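Long-range contact in 4-hydroxybenzoyl-CoA thioesterase (Bacillus halodurans, PDB 5WH9), which probably hydrolyses the thioester bond of gentisyl-coenzyme A, as a hotdog-fold acyl-CoA thioesterase: residues L68-S79 and L90-I101. Numbering follows the deposited sequence.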
ATOM      1  N   LEU B  68      -2.897 -13.414 -10.623  1.00 23.84           N
ATOM      2  CA  LEU B  68      -1.898 -12.511 -11.166  1.00 18.55           C
ATOM      3  C   LEU B  68      -0.638 -12.682 -10.327  1.00 19.24           C
ATOM      4  O   LEU B  68      -0.712 -12.887  -9.119  1.00 11.93           O
ATOM      5  CB  LEU B  68      -2.392 -11.071 -11.100  1.00 16.80           C
ATOM      6  CG  LEU B  68      -3.609 -10.691 -11.946  1.00 19.63           C
ATOM      7  CD1 LEU B  68      -4.097  -9.265 -11.688  1.00 21.91           C
ATOM      8  CD2 LEU B  68      -3.329 -10.907 -13.436  1.00 16.98           C
ATOM      9  N   LEU B  69       0.231 -12.608 -11.230  1.00 31.07           N
ATOM     10  CA  LEU B  69       1.569 -12.904 -10.746  1.00 25.74           C
ATOM     11  C   LEU B  69       2.485 -11.721 -10.994  1.00 28.33           C
ATOM     12  O   LEU B  69       2.180 -10.850 -11.807  1.00 31.49           O
ATOM     13  CB  LEU B  69       2.127 -14.146 -11.430  1.00 28.06           C
ATOM     14  CG  LEU B  69       1.353 -15.464 -11.362  1.00 31.02           C
ATOM     15  CD1 LEU B  69       2.053 -16.522 -12.232  1.00 29.85           C
ATOM     16  CD2 LEU B  69       1.222 -15.957  -9.934  1.00 25.83           C
ATOM     17  N   PHE B  70       3.601 -11.688 -10.281  1.00 20.42           N
ATOM     18  CA  PHE B  70       4.593 -10.640 -10.482  1.00 21.45           C
ATOM     19  C   PHE B  70       5.017 -10.519 -11.950  1.00 18.89           C
ATOM     20  O   PHE B  70       5.365 -11.506 -12.603  1.00 22.19           O
ATOM     21  CB  PHE B  70       5.797 -10.875  -9.565  1.00 19.23           C
ATOM     22  CG  PHE B  70       6.967  -9.977  -9.848  1.00 18.43           C
ATOM     23  CD1 PHE B  70       6.782  -8.641 -10.131  1.00 19.45           C
ATOM     24  CD2 PHE B  70       8.258 -10.478  -9.829  1.00 20.49           C
ATOM     25  CE1 PHE B  70       7.862  -7.823 -10.386  1.00 20.30           C
ATOM     26  CE2 PHE B  70       9.329  -9.673 -10.083  1.00 17.76           C
ATOM     27  CZ  PHE B  70       9.139  -8.346 -10.358  1.00 20.73           C
ATOM     28  N   ALA B  71       4.939  -9.291 -12.459  1.00 21.83           N
ATOM     29  CA  ALA B  71       5.390  -8.916 -13.807  1.00 19.63           C
ATOM     30  C   ALA B  71       4.346  -9.165 -14.872  1.00 16.15           C
ATOM     31  O   ALA B  71       4.562  -8.844 -16.034  1.00 19.23           O
ATOM     32  CB  ALA B  71       6.731  -9.580 -14.186  1.00 15.96           C
ATOM     33  N   ASP B  72       3.209  -9.723 -14.485  1.00 16.94           N
ATOM     34  CA  ASP B  72       2.126  -9.880 -15.443  1.00 17.34           C
ATOM     35  C   ASP B  72       1.801  -8.538 -16.089  1.00 15.96           C
ATOM     36  O   ASP B  72       1.811  -7.509 -15.412  1.00 13.81           O
ATOM     37  CB  ASP B  72       0.879 -10.458 -14.782  1.00 18.93           C
ATOM     38  CG  ASP B  72       0.917 -11.954 -14.709  1.00 22.13           C
ATOM     39  OD1 ASP B  72       1.838 -12.528 -15.333  1.00 20.24           O
ATOM     40  OD2 ASP B  72       0.038 -12.548 -14.041  1.00 21.05           O
ATOM     41  N   HIS B  73       1.573  -8.559 -17.401  1.00 18.13           N
ATOM     42  CA  HIS B  73       1.026  -7.409 -18.114  1.00 22.88           C
ATOM     43  C   HIS B  73      -0.477  -7.594 -18.075  1.00 20.29           C
ATOM     44  O   HIS B  73      -0.971  -8.700 -18.292  1.00 16.02           O
ATOM     45  CB  HIS B  73       1.468  -7.390 -19.577  1.00 19.53           C
ATOM     46  CG  HIS B  73       2.950  -7.311 -19.766  1.00 32.66           C
ATOM     47  ND1 HIS B  73       3.577  -6.179 -20.242  1.00 39.43           N
ATOM     48  CD2 HIS B  73       3.926  -8.228 -19.565  1.00 31.65           C
ATOM     49  CE1 HIS B  73       4.878  -6.402 -20.321  1.00 43.58           C
ATOM     50  NE2 HIS B  73       5.116  -7.636 -19.913  1.00 40.66           N
ATOM     51  N   VAL B  74      -1.213  -6.525 -17.802  1.00 11.83           N
ATOM     52  CA  VAL B  74      -2.647  -6.663 -17.622  1.00 14.47           C
ATOM     53  C   VAL B  74      -3.267  -5.413 -18.148  1.00 10.04           C
ATOM     54  O   VAL B  74      -2.625  -4.359 -18.185  1.00 16.78           O
ATOM     55  CB  VAL B  74      -3.019  -6.833 -16.099  1.00 13.91           C
ATOM     56  CG1 VAL B  74      -4.451  -7.303 -15.931  1.00 15.02           C
ATOM     57  CG2 VAL B  74      -2.082  -7.810 -15.419  1.00  9.55           C
ATOM     58  N   PHE B  75      -4.512  -5.513 -18.573  1.00 13.57           N
ATOM     59  CA  PHE B  75      -5.285  -4.303 -18.818  1.00 18.35           C
ATOM     60  C   PHE B  75      -6.728  -4.480 -18.330  1.00 14.48           C
ATOM     61  O   PHE B  75      -7.203  -5.598 -18.135  1.00 15.12           O
ATOM     62  CB  PHE B  75      -5.181  -3.836 -20.277  1.00 17.78           C
ATOM     63  CG  PHE B  75      -5.872  -4.743 -21.280  1.00 22.20           C
ATOM     64  CD1 PHE B  75      -7.233  -4.610 -21.532  1.00 18.89           C
ATOM     65  CD2 PHE B  75      -5.150  -5.692 -21.996  1.00 20.39           C
ATOM     66  CE1 PHE B  75      -7.875  -5.421 -22.467  1.00 25.61           C
ATOM     67  CE2 PHE B  75      -5.780  -6.513 -22.937  1.00 24.01           C
ATOM     68  CZ  PHE B  75      -7.153  -6.378 -23.172  1.00 25.56           C
ATOM     69  N   ILE B  76      -7.393  -3.372 -18.056  1.00  7.14           N
ATOM     70  CA  ILE B  76      -8.760  -3.441 -17.602  1.00 13.72           C
ATOM     71  C   ILE B  76      -9.663  -2.831 -18.656  1.00 10.89           C
ATOM     72  O   ILE B  76      -9.364  -1.763 -19.179  1.00  9.98           O
ATOM     73  CB  ILE B  76      -8.967  -2.676 -16.281  1.00  7.80           C
ATOM     74  CG1 ILE B  76      -8.305  -3.417 -15.118  1.00 10.15           C
ATOM     75  CG2 ILE B  76     -10.443  -2.507 -16.027  1.00  7.40           C
ATOM     76  CD1 ILE B  76      -8.253  -2.617 -13.800  1.00  5.66           C
ATOM     77  N   ARG B  77     -10.763  -3.507 -18.960  1.00 25.83           N
ATOM     78  CA  ARG B  77     -11.790  -2.952 -19.840  1.00 26.56           C
ATOM     79  C   ARG B  77     -12.900  -2.362 -18.988  1.00 28.06           C
ATOM     80  O   ARG B  77     -13.573  -3.092 -18.252  1.00 23.97           O
ATOM     81  CB  ARG B  77     -12.393  -4.033 -20.743  1.00 32.02           C
ATOM     82  CG  ARG B  77     -11.505  -4.494 -21.875  1.00 37.44           C
ATOM     83  CD  ARG B  77     -12.323  -5.024 -23.069  1.00 38.79           C
ATOM     84  NE  ARG B  77     -11.431  -5.533 -24.104  1.00 38.70           N
ATOM     85  CZ  ARG B  77     -11.097  -6.812 -24.251  1.00 42.09           C
ATOM     86  NH1 ARG B  77     -11.618  -7.742 -23.459  1.00 32.57           N
ATOM     87  NH2 ARG B  77     -10.251  -7.165 -25.212  1.00 44.11           N
ATOM     88  N   THR B  78     -13.103  -1.053 -19.096  1.00 21.08           N
ATOM     89  CA  THR B  78     -14.105  -0.393 -18.283  1.00 19.10           C
ATOM     90  C   THR B  78     -15.266   0.048 -19.142  1.00 22.80           C
ATOM     91  O   THR B  78     -15.084   0.694 -20.163  1.00 23.73           O
ATOM     92  CB  THR B  78     -13.522   0.809 -17.543  1.00 20.03           C
ATOM     93  OG1 THR B  78     -12.429   0.374 -16.728  1.00 19.95           O
ATOM     94  CG2 THR B  78     -14.565   1.448 -16.648  1.00 18.05           C
ATOM     95  N   SER B  79     -16.465  -0.342 -18.743  1.00 25.57           N
ATOM     96  CA  SER B  79     -17.660   0.149 -19.395  1.00 27.60           C
ATOM     97  C   SER B  79     -18.553   0.747 -18.314  1.00 31.38           C
ATOM     98  O   SER B  79     -18.361   0.467 -17.131  1.00 32.92           O
ATOM     99  CB  SER B  79     -18.355  -0.980 -20.145  1.00 26.63           C
ATOM    100  OG  SER B  79     -18.391  -2.164 -19.373  1.00 27.23           O
ATOM    101  N   LEU B  90     -19.462   1.354 -12.830  1.00 14.11           N
ATOM    102  CA  LEU B  90     -18.439   0.975 -13.791  1.00 14.77           C
ATOM    103  C   LEU B  90     -18.205  -0.521 -13.714  1.00 12.93           C
ATOM    104  O   LEU B  90     -17.972  -1.059 -12.632  1.00  9.32           O
ATOM    105  CB  LEU B  90     -17.123   1.691 -13.483  1.00 11.62           C
ATOM    106  CG  LEU B  90     -17.126   3.212 -13.614  1.00 18.97           C
ATOM    107  CD1 LEU B  90     -15.764   3.795 -13.194  1.00 20.29           C
ATOM    108  CD2 LEU B  90     -17.479   3.636 -15.040  1.00 17.66           C
ATOM    109  N   GLU B  91     -18.268  -1.189 -14.853  1.00 17.08           N
ATOM    110  CA  GLU B  91     -17.824  -2.566 -14.928  1.00 18.78           C
ATOM    111  C   GLU B  91     -16.339  -2.628 -15.351  1.00 19.70           C
ATOM    112  O   GLU B  91     -15.908  -1.928 -16.280  1.00 22.05           O
ATOM    113  CB  GLU B  91     -18.701  -3.347 -15.899  1.00 25.14           C
ATOM    114  CG  GLU B  91     -18.613  -4.867 -15.717  1.00 32.30           C
ATOM    115  CD  GLU B  91     -19.526  -5.628 -16.676  1.00 48.39           C
ATOM    116  OE1 GLU B  91     -20.638  -6.030 -16.256  1.00 57.04           O
ATOM    117  OE2 GLU B  91     -19.133  -5.828 -17.851  1.00 42.46           O
ATOM    118  N   HIS B  92     -15.557  -3.446 -14.653  1.00 14.22           N
ATOM    119  CA  HIS B  92     -14.137  -3.597 -14.947  1.00 15.48           C
ATOM    120  C   HIS B  92     -13.826  -5.053 -15.162  1.00 19.62           C
ATOM    121  O   HIS B  92     -14.164  -5.887 -14.320  1.00 20.98           O
ATOM    122  CB  HIS B  92     -13.260  -3.105 -13.790  1.00 13.27           C
ATOM    123  CG  HIS B  92     -13.348  -1.635 -13.545  1.00  9.79           C
ATOM    124  ND1 HIS B  92     -13.858  -1.105 -12.382  1.00 11.95           N
ATOM    125  CD2 HIS B  92     -13.007  -0.580 -14.318  1.00 12.67           C
ATOM    126  CE1 HIS B  92     -13.807   0.213 -12.437  1.00 13.90           C
ATOM    127  NE2 HIS B  92     -13.290   0.558 -13.602  1.00 14.78           N
ATOM    128  N   HIS B  93     -13.151  -5.349 -16.269  1.00 21.68           N
ATOM    129  CA  HIS B  93     -12.742  -6.701 -16.580  1.00 21.95           C
ATOM    130  C   HIS B  93     -11.230  -6.763 -16.739  1.00 19.66           C
ATOM    131  O   HIS B  93     -10.662  -6.091 -17.605  1.00 19.37           O
ATOM    132  CB  HIS B  93     -13.397  -7.159 -17.877  1.00 23.62           C
ATOM    133  CG  HIS B  93     -14.881  -7.310 -17.789  1.00 28.01           C
ATOM    134  ND1 HIS B  93     -15.485  -8.312 -17.062  1.00 34.46           N
ATOM    135  CD2 HIS B  93     -15.886  -6.607 -18.363  1.00 33.42           C
ATOM    136  CE1 HIS B  93     -16.797  -8.213 -17.181  1.00 34.99           C
ATOM    137  NE2 HIS B  93     -17.066  -7.189 -17.968  1.00 36.81           N
ATOM    138  N   PHE B  94     -10.586  -7.582 -15.916  1.00 10.25           N
ATOM    139  CA  PHE B  94      -9.144  -7.765 -15.990  1.00 11.27           C
ATOM    140  C   PHE B  94      -8.824  -8.761 -17.073  1.00 15.44           C
ATOM    141  O   PHE B  94      -9.345  -9.897 -17.080  1.00 13.69           O
ATOM    142  CB  PHE B  94      -8.577  -8.249 -14.655  1.00 10.98           C
ATOM    143  CG  PHE B  94      -8.769  -7.271 -13.548  1.00 12.62           C
ATOM    144  CD1 PHE B  94     -10.040  -7.046 -13.024  1.00 11.28           C
ATOM    145  CD2 PHE B  94      -7.692  -6.556 -13.040  1.00 10.65           C
ATOM    146  CE1 PHE B  94     -10.224  -6.128 -12.012  1.00 10.42           C
ATOM    147  CE2 PHE B  94      -7.869  -5.631 -12.017  1.00  8.01           C
ATOM    148  CZ  PHE B  94      -9.133  -5.424 -11.507  1.00 13.32           C
ATOM    149  N   ILE B  95      -7.987  -8.320 -18.007  1.00 21.84           N
ATOM    150  CA  ILE B  95      -7.558  -9.165 -19.094  1.00 18.84           C
ATOM    151  C   ILE B  95      -6.060  -9.460 -18.987  1.00 17.55           C
ATOM    152  O   ILE B  95      -5.228  -8.562 -18.945  1.00 22.11           O
ATOM    153  CB  ILE B  95      -7.920  -8.566 -20.473  1.00 25.34           C
ATOM    154  CG1 ILE B  95      -9.423  -8.653 -20.712  1.00 25.93           C
ATOM    155  CG2 ILE B  95      -7.230  -9.341 -21.595  1.00 23.54           C
ATOM    156  CD1 ILE B  95     -10.195  -7.507 -20.186  1.00 27.19           C
ATOM    157  N   LYS B  96      -5.741 -10.736 -18.907  1.00  8.66           N
ATOM    158  CA  LYS B  96      -4.374 -11.203 -18.956  1.00 14.56           C
ATOM    159  C   LYS B  96      -4.283 -12.292 -20.018  1.00 18.17           C
ATOM    160  O   LYS B  96      -5.098 -13.228 -20.031  1.00 16.49           O
ATOM    161  CB  LYS B  96      -3.973 -11.782 -17.604  1.00 10.60           C
ATOM    162  CG  LYS B  96      -2.785 -12.702 -17.671  1.00 12.56           C
ATOM    163  CD  LYS B  96      -2.406 -13.192 -16.298  1.00 17.48           C
ATOM    164  CE  LYS B  96      -1.850 -14.604 -16.344  1.00 23.48           C
ATOM    165  NZ  LYS B  96      -1.161 -14.952 -15.067  1.00 27.57           N
ATOM    166  N   GLN B  97      -3.303 -12.152 -20.912  1.00 24.66           N
ATOM    167  CA  GLN B  97      -3.058 -13.136 -21.954  1.00 23.71           C
ATOM    168  C   GLN B  97      -4.318 -13.318 -22.777  1.00 23.94           C
ATOM    169  O   GLN B  97      -4.675 -14.433 -23.140  1.00 24.74           O
ATOM    170  CB  GLN B  97      -2.618 -14.466 -21.339  1.00 23.42           C
ATOM    171  CG  GLN B  97      -1.369 -14.343 -20.475  1.00 26.42           C
ATOM    172  CD  GLN B  97      -0.893 -15.682 -19.942  1.00 32.37           C
ATOM    173  OE1 GLN B  97      -1.688 -16.600 -19.745  1.00 32.50           O
ATOM    174  NE2 GLN B  97       0.408 -15.803 -19.720  1.00 30.60           N
ATOM    175  N   GLY B  98      -4.993 -12.207 -23.051  1.00 13.32           N
ATOM    176  CA  GLY B  98      -6.171 -12.218 -23.892  1.00 16.50           C
ATOM    177  C   GLY B  98      -7.426 -12.771 -23.234  1.00 20.66           C
ATOM    178  O   GLY B  98      -8.476 -12.807 -23.874  1.00 16.11           O
ATOM    179  N   ARG B  99      -7.327 -13.158 -21.960  1.00 35.15           N
ATOM    180  CA  ARG B  99      -8.453 -13.731 -21.216  1.00 35.47           C
ATOM    181  C   ARG B  99      -8.862 -12.927 -19.978  1.00 33.59           C
ATOM    182  O   ARG B  99      -8.035 -12.238 -19.368  1.00 27.30           O
ATOM    183  CB  ARG B  99      -8.114 -15.154 -20.779  1.00 39.76           C
ATOM    184  CG  ARG B  99      -7.794 -16.085 -21.931  1.00 49.93           C
ATOM    185  CD  ARG B  99      -7.574 -17.502 -21.431  1.00 69.10           C
ATOM    186  NE  ARG B  99      -8.500 -17.836 -20.350  1.00 86.33           N
ATOM    187  CZ  ARG B  99      -8.148 -18.004 -19.077  1.00 82.51           C
ATOM    188  NH1 ARG B  99      -6.877 -17.888 -18.711  1.00 76.48           N
ATOM    189  NH2 ARG B  99      -9.070 -18.299 -18.170  1.00 78.63           N
ATOM    190  N   VAL B 100     -10.135 -13.048 -19.599  1.00 23.08           N
ATOM    191  CA  VAL B 100     -10.646 -12.423 -18.374  1.00 23.70           C
ATOM    192  C   VAL B 100     -10.309 -13.245 -17.116  1.00 27.22           C
ATOM    193  O   VAL B 100     -10.825 -14.348 -16.912  1.00 30.18           O
ATOM    194  CB  VAL B 100     -12.176 -12.173 -18.428  1.00 23.63           C
ATOM    195  CG1 VAL B 100     -12.632 -11.501 -17.147  1.00 21.71           C
ATOM    196  CG2 VAL B 100     -12.551 -11.303 -19.633  1.00 22.91           C
ATOM    197  N   ILE B 101      -9.445 -12.702 -16.272  1.00 11.50           N
ATOM    198  CA  ILE B 101      -9.013 -13.414 -15.073  1.00 14.56           C
ATOM    199  C   ILE B 101      -9.599 -12.840 -13.779  1.00 15.60           C
ATOM    200  O   ILE B 101      -9.301 -13.318 -12.687  1.00 17.27           O
ATOM    201  CB  ILE B 101      -7.475 -13.441 -14.977  1.00 16.41           C
ATOM    202  CG1 ILE B 101      -6.922 -12.010 -14.894  1.00 13.54           C
ATOM    203  CG2 ILE B 101      -6.889 -14.190 -16.163  1.00 17.23           C
ATOM    204  CD1 ILE B 101      -7.132 -11.359 -13.478  1.00 11.11           C
TER
HETATM  205  O   HOH W   1      -1.228 -10.266 -20.582  1.00 24.03           O
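Phe75, Arg77 and Ser79 pair with Ile95, His93 and Glu91 as hydrogen-bonded pairs of an antiparallel beta hairpin. Each pair is joined by two backbone bonds. The straightest runs from Ile95 N to Phe75 O, 2.8 Å, with 170° at the hydrogen. Beyond the Phe75-Ile95 pair, a water bridges His73 O and Gln97 N.

The apolar contacts divide between the two faces of the sheet. On the face of Phe75 and Ile95, Ile95 CB lies over the Phe75 ring in a CH-pi contact, 3.8 Å from its centroid. Ile95 CG2 reaches Phe75 CZ at 3.4 Å, while Ile95 CD1 touches Arg77 CG at 3.7 Å. On the other face Ile76 and Phe94 run side by side. Ile76 CG1 sits over the Phe94 ring, 4.0 Å from the centroid, and Val74 CG1 is at the ring edge.

The charged contact links the type II turn from Leu69 to Asp72 with Lys96. Lys96 NZ makes a salt bridge of 2.9 Å to Asp72 OD2. Lys96 CG is anti to the backbone N (chi1 160°), and its chain runs past Leu68 CD2 to the carboxylate. Leu69 N donates to Asp72 OD2 from the opposite face of the carboxylate, at 2.8 Å. With an alanine in place of Asp72, Lys96 would probably lose this counter-charge and the 69-72 turn its side-chain tie.

In this hotdog fold, strand 6-9 flanks strand 73-80, and strand 99-111 flanks strand 87-96. Helix 25-40 packs on the face of Thr78 and His92, and its Tyr26 meets the Phe94 ring edge-to-face.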